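Local atomic coordinates of probable ss-1,3-N-acetylglucosaminyltransferase (Staphylococcus aureus subsp. aureus N315, PDB entry 6H21), a protein that is probably a glycosyltransferase, with a GT-A fold of glycosyl transferase family 2 joined to a TarS-type linker domain. Residues Glu117-Asp122 with Tyr219-Val224; Ser132-Gly137 with Lys176-Ser181; Lys150-Lys155 with Asn166-Ala171; Tyr170-Leu175 with Gly272-Arg277. One frame throughout, in Å; residues are numbered along the deposited sequence.

Contact 1 of 4, residues Glu117-Asp122 with Tyr219-Val224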
loop_
_atom_site.group_PDB
_atom_site.type_symbol
_atom_site.label_atom_id
_atom_site.label_comp_id
_atom_site.label_asym_id
_atom_site.label_seq_id
_atom_site.Cartn_x
_atom_site.Cartn_y
_atom_site.Cartn_z
ATOM N N GLU C 117 19.293 -48.811 5.236
ATOM C CA GLU C 117 19.976 -50.005 4.676
ATOM C C GLU C 117 19.327 -50.445 3.353
ATOM O O GLU C 117 20.004 -51.053 2.528
ATOM C CB GLU C 117 20.031 -51.157 5.692
ATOM C CG GLU C 117 18.670 -51.723 6.091
ATOM C CD GLU C 117 18.722 -52.888 7.081
ATOM O OE1 GLU C 117 19.764 -53.075 7.752
ATOM O OE2 GLU C 117 17.716 -53.610 7.195
ATOM N N ARG C 118 18.044 -50.125 3.142
ATOM C CA ARG C 118 17.305 -50.550 1.941
ATOM C C ARG C 118 17.350 -49.506 0.815
ATOM O O ARG C 118 16.825 -49.782 -0.289
ATOM C CB ARG C 118 15.837 -50.816 2.279
ATOM C CG ARG C 118 15.622 -51.961 3.255
ATOM C CD ARG C 118 14.145 -52.173 3.534
ATOM N NE ARG C 118 13.457 -52.500 2.289
ATOM C CZ ARG C 118 13.243 -53.735 1.831
ATOM N NH1 ARG C 118 13.466 -54.792 2.596
ATOM N NH2 ARG C 118 12.784 -53.897 0.604
ATOM N N ALA C 119 17.979 -48.349 1.075
ATOM C CA ALA C 119 17.937 -47.183 0.190
ATOM C C ALA C 119 18.320 -47.550 -1.244
ATOM O O ALA C 119 17.531 -47.335 -2.150
ATOM C CB ALA C 119 18.823 -46.072 0.713
ATOM N N LEU C 120 19.537 -48.062 -1.454
ATOM C CA LEU C 120 20.039 -48.207 -2.821
ATOM C C LEU C 120 19.209 -49.255 -3.574
ATOM O O LEU C 120 18.845 -49.032 -4.720
ATOM C CB LEU C 120 21.526 -48.575 -2.811
ATOM C CG LEU C 120 22.498 -47.525 -2.264
ATOM C CD1 LEU C 120 23.925 -47.891 -2.637
ATOM C CD2 LEU C 120 22.163 -46.124 -2.767
ATOM N N GLU C 121 18.899 -50.375 -2.910
ATOM C CA GLU C 121 18.197 -51.515 -3.540
ATOM C C GLU C 121 16.775 -51.099 -3.944
ATOM O O GLU C 121 16.391 -51.281 -5.093
ATOM C CB GLU C 121 18.196 -52.734 -2.609
ATOM C CG GLU C 121 17.486 -53.961 -3.182
ATOM C CD GLU C 121 18.248 -54.824 -4.186
ATOM O OE1 GLU C 121 19.350 -54.408 -4.654
ATOM O OE2 GLU C 121 17.753 -55.939 -4.494
ATOM N N ASP C 122 16.016 -50.521 -3.010
ATOM C CA ASP C 122 14.613 -50.174 -3.245
ATOM C C ASP C 122 14.479 -49.053 -4.282
ATOM O O ASP C 122 13.619 -49.143 -5.152
ATOM C CB ASP C 122 13.922 -49.731 -1.964
ATOM C CG ASP C 122 13.548 -50.884 -1.056
ATOM O OD1 ASP C 122 14.064 -52.027 -1.289
ATOM O OD2 ASP C 122 12.740 -50.628 -0.127
ATOM N N TYR C 219 9.944 -46.350 3.287
ATOM C CA TYR C 219 10.768 -46.060 4.472
ATOM C C TYR C 219 11.271 -44.618 4.390
ATOM O O TYR C 219 11.150 -43.963 3.346
ATOM C CB TYR C 219 11.954 -47.023 4.558
ATOM C CG TYR C 219 11.560 -48.478 4.604
ATOM C CD1 TYR C 219 11.313 -49.174 3.434
ATOM C CD2 TYR C 219 11.396 -49.147 5.807
ATOM C CE1 TYR C 219 10.923 -50.501 3.453
ATOM C CE2 TYR C 219 10.998 -50.476 5.846
ATOM C CZ TYR C 219 10.756 -51.150 4.662
ATOM O OH TYR C 219 10.372 -52.453 4.644
ATOM N N GLU C 220 11.830 -44.122 5.497
ATOM C CA GLU C 220 12.617 -42.898 5.446
ATOM C C GLU C 220 14.026 -43.286 4.974
ATOM O O GLU C 220 14.869 -43.697 5.774
ATOM C CB GLU C 220 12.610 -42.191 6.805
ATOM C CG GLU C 220 11.234 -41.683 7.228
ATOM C CD GLU C 220 11.231 -40.886 8.527
ATOM O OE1 GLU C 220 12.226 -40.943 9.270
ATOM O OE2 GLU C 220 10.234 -40.207 8.792
ATOM N N TYR C 221 14.250 -43.182 3.662
ATOM C CA TYR C 221 15.400 -43.784 3.002
ATOM C C TYR C 221 16.670 -42.946 3.197
ATOM O O TYR C 221 17.765 -43.493 3.173
ATOM C CB TYR C 221 15.139 -43.937 1.504
ATOM C CG TYR C 221 14.189 -45.046 1.134
ATOM C CD1 TYR C 221 14.553 -46.373 1.306
ATOM C CD2 TYR C 221 12.940 -44.772 0.596
ATOM C CE1 TYR C 221 13.700 -47.403 0.943
ATOM C CE2 TYR C 221 12.073 -45.792 0.235
ATOM C CZ TYR C 221 12.456 -47.110 0.410
ATOM O OH TYR C 221 11.621 -48.128 0.064
ATOM N N TYR C 222 16.514 -41.624 3.324
ATOM C CA TYR C 222 17.635 -40.695 3.494
ATOM C C TYR C 222 17.382 -39.837 4.735
ATOM O O TYR C 222 16.392 -39.122 4.781
ATOM C CB TYR C 222 17.803 -39.818 2.250
ATOM C CG TYR C 222 19.051 -38.976 2.255
ATOM C CD1 TYR C 222 19.191 -37.899 3.120
ATOM C CD2 TYR C 222 20.093 -39.244 1.390
ATOM C CE1 TYR C 222 20.350 -37.145 3.143
ATOM C CE2 TYR C 222 21.251 -38.487 1.388
ATOM C CZ TYR C 222 21.377 -37.426 2.263
ATOM O OH TYR C 222 22.522 -36.691 2.266
ATOM N N ILE C 223 18.279 -39.930 5.725
ATOM C CA ILE C 223 18.112 -39.245 6.999
ATOM C C ILE C 223 19.013 -38.008 7.010
ATOM O O ILE C 223 20.233 -38.134 6.973
ATOM C CB ILE C 223 18.406 -40.197 8.179
ATOM C CG1 ILE C 223 17.523 -41.446 8.122
ATOM C CG2 ILE C 223 18.262 -39.474 9.504
ATOM C CD1 ILE C 223 18.170 -42.683 8.703
ATOM N N VAL C 224 18.380 -36.826 7.039
ATOM C CA VAL C 224 19.057 -35.560 7.084
ATOM C C VAL C 224 19.413 -35.290 8.550
ATOM O O VAL C 224 18.541 -35.226 9.381
ATOM C CB VAL C 224 18.188 -34.435 6.486
ATOM C CG1 VAL C 224 18.835 -33.065 6.677
ATOM C CG2 VAL C 224 17.874 -34.672 5.007
#
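Asp122 OD2 is gripped from both segments: the hydroxyl of Tyr221 donates to it across the contact, OH to OD2 2.7 Å, and Arg118 NE donates to it from four residues earlier, just before the helix, NE to OD2 3.1 Å. The two donors use different sides of the oxygen. Tyr221 OH takes the anti lone pair, while Arg118 NE comes from the syn side, 30° out of the carboxylate plane though the oxygen lies in the plane of the guanidinium. Arg118 NH2 and Asp122 OD1, 3.0 Å apart, form a salt bridge, its hydrogen bond weak. A hydroxyl and the arginine's positive charge would be expected to keep the buried carboxylate ionised. The Tyr221 ring meets OD2 edge-on and stands 75° from the carboxylate plane; nearer its root, CD1 lies 3.7 Å from Ala119 CA. Arg118 bends at chi3 (61°), which carries NE back toward Asp122, and its CD sits over one face of Tyr219 in a CH-pi contact, 4.0 Å from the ring centroid. The guanidinium and Tyr219 ring planes meet at a shallow angle, with Tyr219 OH over a guanidinium face. The contact thus ties the start of helix 119-129 to the residues leading into strand 222-225. That strand pairs with 114-115 and 134-142, and the Tyr221 backbone bonds to His116, just past strand 114-115, and to Lys138 of strand 134-142.

Contact 2 of 4, residues Ser132-Gly137 with Lys176-Ser181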
loop_
_atom_site.group_PDB
_atom_site.type_symbol
_atom_site.label_atom_id
_atom_site.label_comp_id
_atom_site.label_asym_id
_atom_site.label_seq_id
_atom_site.Cartn_x
_atom_site.Cartn_y
_atom_site.Cartn_z
ATOM N N SER C 132 12.817 -44.906 -14.636
ATOM C CA SER C 132 12.953 -43.564 -14.040
ATOM C C SER C 132 14.324 -42.945 -14.359
ATOM O O SER C 132 15.363 -43.605 -14.305
ATOM C CB SER C 132 12.712 -43.618 -12.554
ATOM O OG SER C 132 11.571 -44.411 -12.258
ATOM N N ASP C 133 14.295 -41.653 -14.689
ATOM C CA ASP C 133 15.473 -40.791 -14.786
ATOM C C ASP C 133 15.881 -40.271 -13.403
ATOM O O ASP C 133 17.059 -40.028 -13.160
ATOM C CB ASP C 133 15.208 -39.631 -15.745
ATOM C CG ASP C 133 14.894 -40.104 -17.149
ATOM O OD1 ASP C 133 15.654 -40.945 -17.652
ATOM O OD2 ASP C 133 13.873 -39.644 -17.704
ATOM N N LEU C 134 14.911 -40.131 -12.498
ATOM C CA LEU C 134 15.122 -39.600 -11.155
ATOM C C LEU C 134 14.251 -40.389 -10.174
ATOM O O LEU C 134 13.065 -40.543 -10.416
ATOM C CB LEU C 134 14.722 -38.121 -11.168
ATOM C CG LEU C 134 14.836 -37.371 -9.845
ATOM C CD1 LEU C 134 16.277 -37.276 -9.377
ATOM C CD2 LEU C 134 14.239 -35.970 -9.960
ATOM N N ILE C 135 14.836 -40.894 -9.083
ATOM C CA ILE C 135 14.046 -41.507 -8.025
ATOM C C ILE C 135 14.317 -40.757 -6.715
ATOM O O ILE C 135 15.482 -40.526 -6.346
ATOM C CB ILE C 135 14.307 -43.022 -7.907
ATOM C CG1 ILE C 135 14.291 -43.716 -9.274
ATOM C CG2 ILE C 135 13.315 -43.654 -6.935
ATOM C CD1 ILE C 135 15.651 -43.839 -9.925
ATOM N N ILE C 136 13.224 -40.334 -6.067
ATOM C CA ILE C 136 13.275 -39.576 -4.853
ATOM C C ILE C 136 12.768 -40.458 -3.726
ATOM O O ILE C 136 11.629 -40.892 -3.760
ATOM C CB ILE C 136 12.457 -38.282 -4.971
ATOM C CG1 ILE C 136 12.812 -37.547 -6.264
ATOM C CG2 ILE C 136 12.652 -37.409 -3.745
ATOM C CD1 ILE C 136 11.867 -36.447 -6.613
ATOM N N GLY C 137 13.644 -40.713 -2.754
ATOM C CA GLY C 137 13.274 -41.413 -1.525
ATOM C C GLY C 137 12.851 -40.429 -0.448
ATOM O O GLY C 137 13.487 -39.403 -0.265
ATOM N N LYS C 176 19.246 -37.638 -3.947
ATOM C CA LYS C 176 18.308 -38.364 -4.788
ATOM C C LYS C 176 19.102 -39.289 -5.718
ATOM O O LYS C 176 20.324 -39.161 -5.832
ATOM C CB LYS C 176 17.504 -37.372 -5.638
ATOM C CG LYS C 176 16.593 -36.424 -4.863
ATOM C CD LYS C 176 15.959 -35.368 -5.729
ATOM C CE LYS C 176 14.880 -34.574 -5.022
ATOM N NZ LYS C 176 15.384 -33.839 -3.832
ATOM N N MET C 177 18.400 -40.172 -6.428
ATOM C CA MET C 177 19.041 -41.093 -7.374
ATOM C C MET C 177 18.763 -40.613 -8.810
ATOM O O MET C 177 17.641 -40.564 -9.243
ATOM C CB MET C 177 18.537 -42.525 -7.155
ATOM C CG MET C 177 19.206 -43.550 -8.045
ATOM S SD MET C 177 18.792 -45.258 -7.610
ATOM C CE MET C 177 19.561 -45.388 -5.996
ATOM N N PHE C 178 19.835 -40.258 -9.529
ATOM C CA PHE C 178 19.811 -39.668 -10.862
ATOM C C PHE C 178 20.413 -40.633 -11.900
ATOM O O PHE C 178 21.479 -41.132 -11.700
ATOM C CB PHE C 178 20.682 -38.409 -10.898
ATOM C CG PHE C 178 20.227 -37.221 -10.089
ATOM C CD1 PHE C 178 20.579 -37.084 -8.754
ATOM C CD2 PHE C 178 19.517 -36.195 -10.685
ATOM C CE1 PHE C 178 20.203 -35.967 -8.030
ATOM C CE2 PHE C 178 19.138 -35.080 -9.953
ATOM C CZ PHE C 178 19.483 -34.968 -8.629
ATOM N N LYS C 179 19.745 -40.809 -13.042
ATOM C CA LYS C 179 20.262 -41.629 -14.145
ATOM C C LYS C 179 21.462 -40.916 -14.782
ATOM O O LYS C 179 21.375 -39.774 -15.204
ATOM C CB LYS C 179 19.167 -41.905 -15.180
ATOM C CG LYS C 179 19.611 -42.792 -16.336
ATOM C CD LYS C 179 18.478 -43.226 -17.234
ATOM C CE LYS C 179 17.891 -44.554 -16.806
ATOM N NZ LYS C 179 16.775 -44.966 -17.684
ATOM N N LYS C 180 22.584 -41.627 -14.864
ATOM C CA LYS C 180 23.871 -41.036 -15.218
ATOM C C LYS C 180 23.886 -40.559 -16.683
ATOM O O LYS C 180 24.527 -39.552 -17.006
ATOM C CB LYS C 180 24.993 -42.043 -14.937
ATOM C CG LYS C 180 26.402 -41.501 -15.152
ATOM C CD LYS C 180 26.789 -40.414 -14.169
ATOM C CE LYS C 180 27.968 -39.568 -14.604
ATOM N NZ LYS C 180 29.051 -40.353 -15.240
ATOM N N SER C 181 23.200 -41.276 -17.575
ATOM C CA SER C 181 23.258 -40.975 -19.019
ATOM C C SER C 181 22.656 -39.588 -19.306
ATOM O O SER C 181 23.090 -38.879 -20.217
ATOM C CB SER C 181 22.582 -42.064 -19.816
ATOM O OG SER C 181 21.218 -42.193 -19.434
HETATM O O HOH W 1 14.516 -43.371 -18.015
#
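Three backbone hydrogen bonds join Ser132-Gly137 to Lys176-Ser181 as antiparallel strands of the central GT-A sheet: Ile135 N to Met177 O at 2.8 Å, Met177 N to Ile135 O at 2.9 Å, and Lys179 N to Asp133 O at 2.8 Å. Ile135 and Met177 form the hydrogen-bonded pair, Leu134 and Phe178 the non-hydrogen-bonded one. Beyond the last bond, Asp133 OD1 and Lys179 NZ are too far apart for a salt bridge, and a water links them, 2.8 Å from NZ. Asp133 OD2 turns instead to the backbone of Lys211 and Asn212. Ile135 CD1 packs on Met177 CG on the sheet face that helix 119-129 covers through Leu123. The aliphatic chain of Lys176 runs beside Ile136, its CE 3.8 Å from Ile136 CG2, while NZ bonds to Ser173 O, Ala171 O and Tyr139 OH. On the face under helix 198-207, a chi2 of 65° brings Leu134 CD1 over the Phe178 ring, 3.8 Å from the centroid.

Contact 3 of 4, residues Lys150-Lys155 with Asn166-Ala171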
loop_
_atom_site.group_PDB
_atom_site.type_symbol
_atom_site.label_atom_id
_atom_site.label_comp_id
_atom_site.label_asym_id
_atom_site.label_seq_id
_atom_site.Cartn_x
_atom_site.Cartn_y
_atom_site.Cartn_z
ATOM N N LYS C 150 7.838 -32.474 2.483
ATOM C CA LYS C 150 6.725 -33.298 2.970
ATOM C C LYS C 150 5.645 -33.450 1.879
ATOM O O LYS C 150 5.154 -34.548 1.659
ATOM C CB LYS C 150 6.163 -32.690 4.264
ATOM N N ALA C 151 5.286 -32.367 1.179
ATOM C CA ALA C 151 4.201 -32.423 0.193
ATOM C C ALA C 151 4.477 -33.469 -0.900
ATOM O O ALA C 151 3.569 -34.162 -1.316
ATOM C CB ALA C 151 3.973 -31.062 -0.410
ATOM N N ILE C 152 5.725 -33.551 -1.380
ATOM C CA ILE C 152 6.107 -34.496 -2.425
ATOM C C ILE C 152 5.777 -35.933 -2.003
ATOM O O ILE C 152 5.485 -36.762 -2.868
ATOM C CB ILE C 152 7.591 -34.349 -2.829
ATOM C CG1 ILE C 152 7.959 -35.299 -3.969
ATOM C CG2 ILE C 152 8.524 -34.532 -1.639
ATOM C CD1 ILE C 152 9.103 -34.828 -4.832
ATOM N N PHE C 153 5.830 -36.242 -0.700
ATOM C CA PHE C 153 5.644 -37.627 -0.263
ATOM C C PHE C 153 4.221 -37.900 0.247
ATOM O O PHE C 153 3.973 -38.999 0.698
ATOM C CB PHE C 153 6.678 -37.995 0.800
ATOM C CG PHE C 153 8.093 -37.694 0.380
ATOM C CD1 PHE C 153 8.696 -38.409 -0.644
ATOM C CD2 PHE C 153 8.805 -36.674 0.990
ATOM C CE1 PHE C 153 9.990 -38.106 -1.040
ATOM C CE2 PHE C 153 10.106 -36.386 0.603
ATOM C CZ PHE C 153 10.692 -37.102 -0.413
ATOM N N GLU C 154 3.286 -36.946 0.123
ATOM C CA GLU C 154 1.973 -37.085 0.792
ATOM C C GLU C 154 1.019 -38.005 0.002
ATOM O O GLU C 154 -0.073 -38.281 0.476
ATOM C CB GLU C 154 1.336 -35.718 1.066
ATOM C CG GLU C 154 0.367 -35.261 -0.019
ATOM C CD GLU C 154 0.172 -33.761 -0.143
ATOM O OE1 GLU C 154 -0.023 -33.110 0.904
ATOM O OE2 GLU C 154 0.229 -33.243 -1.289
ATOM N N LYS C 155 1.403 -38.501 -1.177
ATOM C CA LYS C 155 0.480 -39.348 -1.969
ATOM C C LYS C 155 0.978 -40.795 -2.035
ATOM O O LYS C 155 0.441 -41.597 -2.797
ATOM C CB LYS C 155 0.299 -38.766 -3.376
ATOM C CG LYS C 155 0.062 -37.263 -3.414
ATOM C CD LYS C 155 -0.556 -36.761 -4.692
ATOM C CE LYS C 155 -0.809 -35.266 -4.649
ATOM N NZ LYS C 155 -1.764 -34.834 -5.699
ATOM N N ASN C 166 3.095 -32.958 -7.895
ATOM C CA ASN C 166 3.790 -33.681 -6.842
ATOM C C ASN C 166 4.823 -32.774 -6.167
ATOM O O ASN C 166 5.719 -33.263 -5.440
ATOM C CB ASN C 166 4.437 -34.954 -7.386
ATOM C CG ASN C 166 3.438 -35.918 -7.996
ATOM O OD1 ASN C 166 3.433 -36.124 -9.215
ATOM N ND2 ASN C 166 2.605 -36.521 -7.157
ATOM N N SER C 167 4.723 -31.467 -6.439
ATOM C CA SER C 167 5.376 -30.445 -5.638
ATOM C C SER C 167 6.903 -30.600 -5.665
ATOM O O SER C 167 7.544 -30.405 -4.642
ATOM C CB SER C 167 4.876 -30.493 -4.209
ATOM O OG SER C 167 3.502 -30.141 -4.139
ATOM N N ILE C 168 7.472 -30.907 -6.843
ATOM C CA ILE C 168 8.898 -31.255 -6.935
ATOM C C ILE C 168 9.749 -29.990 -6.767
ATOM O O ILE C 168 10.866 -30.085 -6.265
ATOM C CB ILE C 168 9.218 -32.036 -8.232
ATOM C CG1 ILE C 168 8.327 -33.270 -8.356
ATOM C CG2 ILE C 168 10.693 -32.414 -8.323
ATOM C CD1 ILE C 168 8.707 -34.194 -9.490
ATOM N N PHE C 169 9.211 -28.809 -7.111
ATOM C CA PHE C 169 9.964 -27.560 -6.932
ATOM C C PHE C 169 10.197 -27.221 -5.452
ATOM O O PHE C 169 10.953 -26.312 -5.158
ATOM C CB PHE C 169 9.268 -26.372 -7.595
ATOM C CG PHE C 169 9.491 -26.258 -9.078
ATOM C CD1 PHE C 169 10.524 -26.921 -9.712
ATOM C CD2 PHE C 169 8.654 -25.465 -9.842
ATOM C CE1 PHE C 169 10.696 -26.817 -11.086
ATOM C CE2 PHE C 169 8.842 -25.339 -11.212
ATOM C CZ PHE C 169 9.875 -25.995 -11.827
ATOM N N TYR C 170 9.581 -27.971 -4.537
ATOM C CA TYR C 170 9.786 -27.772 -3.106
ATOM C C TYR C 170 10.732 -28.839 -2.531
ATOM O O TYR C 170 10.855 -28.952 -1.335
ATOM C CB TYR C 170 8.419 -27.749 -2.409
ATOM C CG TYR C 170 7.596 -26.563 -2.836
ATOM C CD1 TYR C 170 6.894 -26.581 -4.029
ATOM C CD2 TYR C 170 7.589 -25.393 -2.096
ATOM C CE1 TYR C 170 6.175 -25.480 -4.460
ATOM C CE2 TYR C 170 6.870 -24.285 -2.511
ATOM C CZ TYR C 170 6.163 -24.326 -3.696
ATOM O OH TYR C 170 5.454 -23.238 -4.111
ATOM N N ALA C 171 11.376 -29.622 -3.398
ATOM C CA ALA C 171 12.246 -30.723 -3.003
ATOM C C ALA C 171 13.396 -30.840 -4.014
ATOM O O ALA C 171 13.554 -31.840 -4.703
ATOM C CB ALA C 171 11.438 -32.001 -2.914
HETATM O O HOH W 2 7.481 -31.279 -1.706
#
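Ile152 and Asn166 bring together two parts of the long excursion between strands 134-142 and 177-179 of the GT-A fold, Ile152 within the 3-10 segment 151-153 and Asn166 shortly before the 3-10 segment 168-170. The polar links are light. Ile152 CA makes a CA-H...O contact with Asn166 O at 3.3 Å, and Ile152 CG1, anti to the backbone N (chi1 -177°), lies 3.4 Å from the same Asn166 O. A water bridges the two backbones, accepting from Ile152 N at 2.9 Å and donating to Ser167 O at 3.1 Å. Asn166 OD1 itself accepts from the backbone N of Asp162. Apolar contacts centre on Ile152, whose two branches meet different partners: CD1 reaches Ile168 CG1 at 3.9 Å, the side chains crossing obliquely, and CG2 touches Ala171 CB at 4.1 Å. Behind them, Ile152 packs on Ile136 and Ile215, so the loops close over strands 134-142 and 213-216. At the more exposed margin the contacts mix apolar and polar atoms. Ala151 CB faces both CB and OG of Ser167, and the extended chain of Lys155 crosses Asn166 at about a right angle, with Lys155 CD 4.0 Å from Asn166 ND2.

Contact 4 of 4, residues Tyr170-Leu175 with Gly272-Arg277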
loop_
_atom_site.group_PDB
_atom_site.type_symbol
_atom_site.label_atom_id
_atom_site.label_comp_id
_atom_site.label_asym_id
_atom_site.label_seq_id
_atom_site.Cartn_x
_atom_site.Cartn_y
_atom_site.Cartn_z
ATOM N N TYR C 170 9.581 -27.971 -4.537
ATOM C CA TYR C 170 9.786 -27.772 -3.106
ATOM C C TYR C 170 10.732 -28.839 -2.531
ATOM O O TYR C 170 10.855 -28.952 -1.335
ATOM C CB TYR C 170 8.419 -27.749 -2.409
ATOM C CG TYR C 170 7.596 -26.563 -2.836
ATOM C CD1 TYR C 170 6.894 -26.581 -4.029
ATOM C CD2 TYR C 170 7.589 -25.393 -2.096
ATOM C CE1 TYR C 170 6.175 -25.480 -4.460
ATOM C CE2 TYR C 170 6.870 -24.285 -2.511
ATOM C CZ TYR C 170 6.163 -24.326 -3.696
ATOM O OH TYR C 170 5.454 -23.238 -4.111
ATOM N N ALA C 171 11.376 -29.622 -3.398
ATOM C CA ALA C 171 12.246 -30.723 -3.003
ATOM C C ALA C 171 13.396 -30.840 -4.014
ATOM O O ALA C 171 13.554 -31.840 -4.703
ATOM C CB ALA C 171 11.438 -32.001 -2.914
ATOM N N LEU C 172 14.220 -29.798 -4.062
ATOM C CA LEU C 172 15.173 -29.601 -5.121
ATOM C C LEU C 172 16.610 -29.912 -4.677
ATOM O O LEU C 172 17.553 -29.633 -5.432
ATOM C CB LEU C 172 15.043 -28.154 -5.593
ATOM C CG LEU C 172 13.826 -27.851 -6.451
ATOM C CD1 LEU C 172 13.824 -26.383 -6.839
ATOM C CD2 LEU C 172 13.759 -28.742 -7.680
ATOM N N SER C 173 16.799 -30.543 -3.519
ATOM C CA SER C 173 18.145 -31.036 -3.142
ATOM C C SER C 173 18.570 -32.099 -4.162
ATOM O O SER C 173 17.730 -32.701 -4.824
ATOM C CB SER C 173 18.195 -31.597 -1.739
ATOM O OG SER C 173 17.750 -32.945 -1.704
ATOM N N VAL C 174 19.874 -32.354 -4.243
ATOM C CA VAL C 174 20.397 -33.400 -5.097
ATOM C C VAL C 174 20.518 -34.727 -4.332
ATOM O O VAL C 174 21.159 -35.669 -4.848
ATOM C CB VAL C 174 21.746 -32.982 -5.704
ATOM C CG1 VAL C 174 21.588 -31.712 -6.523
ATOM C CG2 VAL C 174 22.815 -32.831 -4.637
ATOM N N LEU C 175 19.877 -34.833 -3.154
ATOM C CA LEU C 175 20.002 -36.037 -2.319
ATOM C C LEU C 175 18.968 -37.090 -2.762
ATOM O O LEU C 175 17.991 -37.408 -2.072
ATOM C CB LEU C 175 19.882 -35.630 -0.852
ATOM C CG LEU C 175 20.792 -34.468 -0.452
ATOM C CD1 LEU C 175 20.544 -34.059 0.983
ATOM C CD2 LEU C 175 22.268 -34.811 -0.668
ATOM N N GLY C 272 6.321 -19.687 -13.478
ATOM C CA GLY C 272 5.410 -19.128 -12.473
ATOM C C GLY C 272 5.379 -19.945 -11.188
ATOM O O GLY C 272 5.331 -19.405 -10.067
ATOM N N LYS C 273 5.363 -21.271 -11.330
ATOM C CA LYS C 273 5.402 -22.142 -10.167
ATOM C C LYS C 273 6.732 -21.980 -9.425
ATOM O O LYS C 273 6.763 -22.024 -8.182
ATOM C CB LYS C 273 5.142 -23.587 -10.583
ATOM C CG LYS C 273 3.733 -23.823 -11.119
ATOM C CD LYS C 273 2.640 -23.565 -10.102
ATOM C CE LYS C 273 1.287 -23.402 -10.769
ATOM N NZ LYS C 273 0.196 -23.354 -9.766
ATOM N N TYR C 274 7.826 -21.774 -10.166
ATOM C CA TYR C 274 9.128 -21.588 -9.515
ATOM C C TYR C 274 9.129 -20.238 -8.777
ATOM O O TYR C 274 9.638 -20.139 -7.654
ATOM C CB TYR C 274 10.330 -21.703 -10.466
ATOM C CG TYR C 274 11.602 -21.571 -9.676
ATOM C CD1 TYR C 274 12.098 -22.640 -8.952
ATOM C CD2 TYR C 274 12.197 -20.338 -9.496
ATOM C CE1 TYR C 274 13.206 -22.508 -8.125
ATOM C CE2 TYR C 274 13.279 -20.181 -8.640
ATOM C CZ TYR C 274 13.793 -21.268 -7.954
ATOM O OH TYR C 274 14.864 -21.108 -7.112
ATOM N N THR C 275 8.578 -19.203 -9.417
ATOM C CA THR C 275 8.493 -17.881 -8.809
ATOM C C THR C 275 7.750 -17.978 -7.466
ATOM O O THR C 275 8.169 -17.383 -6.483
ATOM C CB THR C 275 7.864 -16.854 -9.763
ATOM O OG1 THR C 275 8.685 -16.705 -10.927
ATOM C CG2 THR C 275 7.696 -15.507 -9.092
ATOM N N THR C 276 6.647 -18.733 -7.436
ATOM C CA THR C 276 5.873 -18.965 -6.222
ATOM C C THR C 276 6.768 -19.598 -5.152
ATOM O O THR C 276 6.818 -19.129 -4.021
ATOM C CB THR C 276 4.628 -19.824 -6.486
ATOM O OG1 THR C 276 3.836 -19.180 -7.487
ATOM C CG2 THR C 276 3.783 -20.055 -5.249
ATOM N N ARG C 277 7.484 -20.661 -5.524
ATOM C CA ARG C 277 8.411 -21.322 -4.611
ATOM C C ARG C 277 9.444 -20.314 -4.079
ATOM O O ARG C 277 9.772 -20.329 -2.885
ATOM C CB ARG C 277 9.092 -22.507 -5.308
ATOM C CG ARG C 277 10.148 -23.205 -4.463
ATOM C CD ARG C 277 11.547 -22.734 -4.792
ATOM N NE ARG C 277 12.430 -22.951 -3.651
ATOM C CZ ARG C 277 13.440 -22.154 -3.317
ATOM N NH1 ARG C 277 14.087 -22.379 -2.184
ATOM N NH2 ARG C 277 13.780 -21.132 -4.098
HETATM O O HOH W 3 4.840 -23.368 -6.772
#
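The Tyr170 ring carries Arg277 on one face: CG lies 4.1 Å from the ring centroid and 17° off the normal in a CH-pi contact, and CB is 3.8 Å from Tyr170 CZ. The guanidinium plane is inclined 56° to the ring, and CB and CG, not the guanidinium, make the face contact. The Tyr274 ring is met at its edge, where Leu172 CD1 lies 4.1 Å from CE1. Tyr170 OH reaches the helix backbone through a water, 2.7 Å from OH, which donates to Lys273 O; Arg280 NH1 also bonds to this hydroxyl. Thr276 CG2 touches the same hydroxyl at 3.8 Å, while its OG1 donates to Gly272 O, four residues back, and bonds to Thr320 N. Farther along the loop, Ser173 OG accepts from Leu175 N in an ST turn, and both residues line the pocket of uridine-diphosphate-N-acetylglucosamine. Here the loop before strand 177-179 lies on helix 264-281 of the linker region, with Gln200 of helix 198-207 beside Leu172 and bonded to Tyr274 OH.

Overall arrangement
Contacts 1 and 2 share the mixed GT-A sheet, their centres about 14 Å apart; strands 222-225 and 134-142 are neighbours there, and helix 119-129 leads into the latter. Contact 3 is nested in the loop closed by contact 2, which is itself nested in that closed by contact 1. Contact 4 crosses contacts 1 and 2 along the chain, and shares Tyr170 and Ala171 with contact 3, about 10 Å away between centres. Phe169 of contact 3 packs on helix 264-281 of contact 4, and Lys176 of contact 2 reaches the shared Ala171 O. The series therefore runs from sheet to loop to linker helix, joining the side of the GT-A fold that holds uridine-diphosphate-N-acetylglucosamine to the TarS linker region.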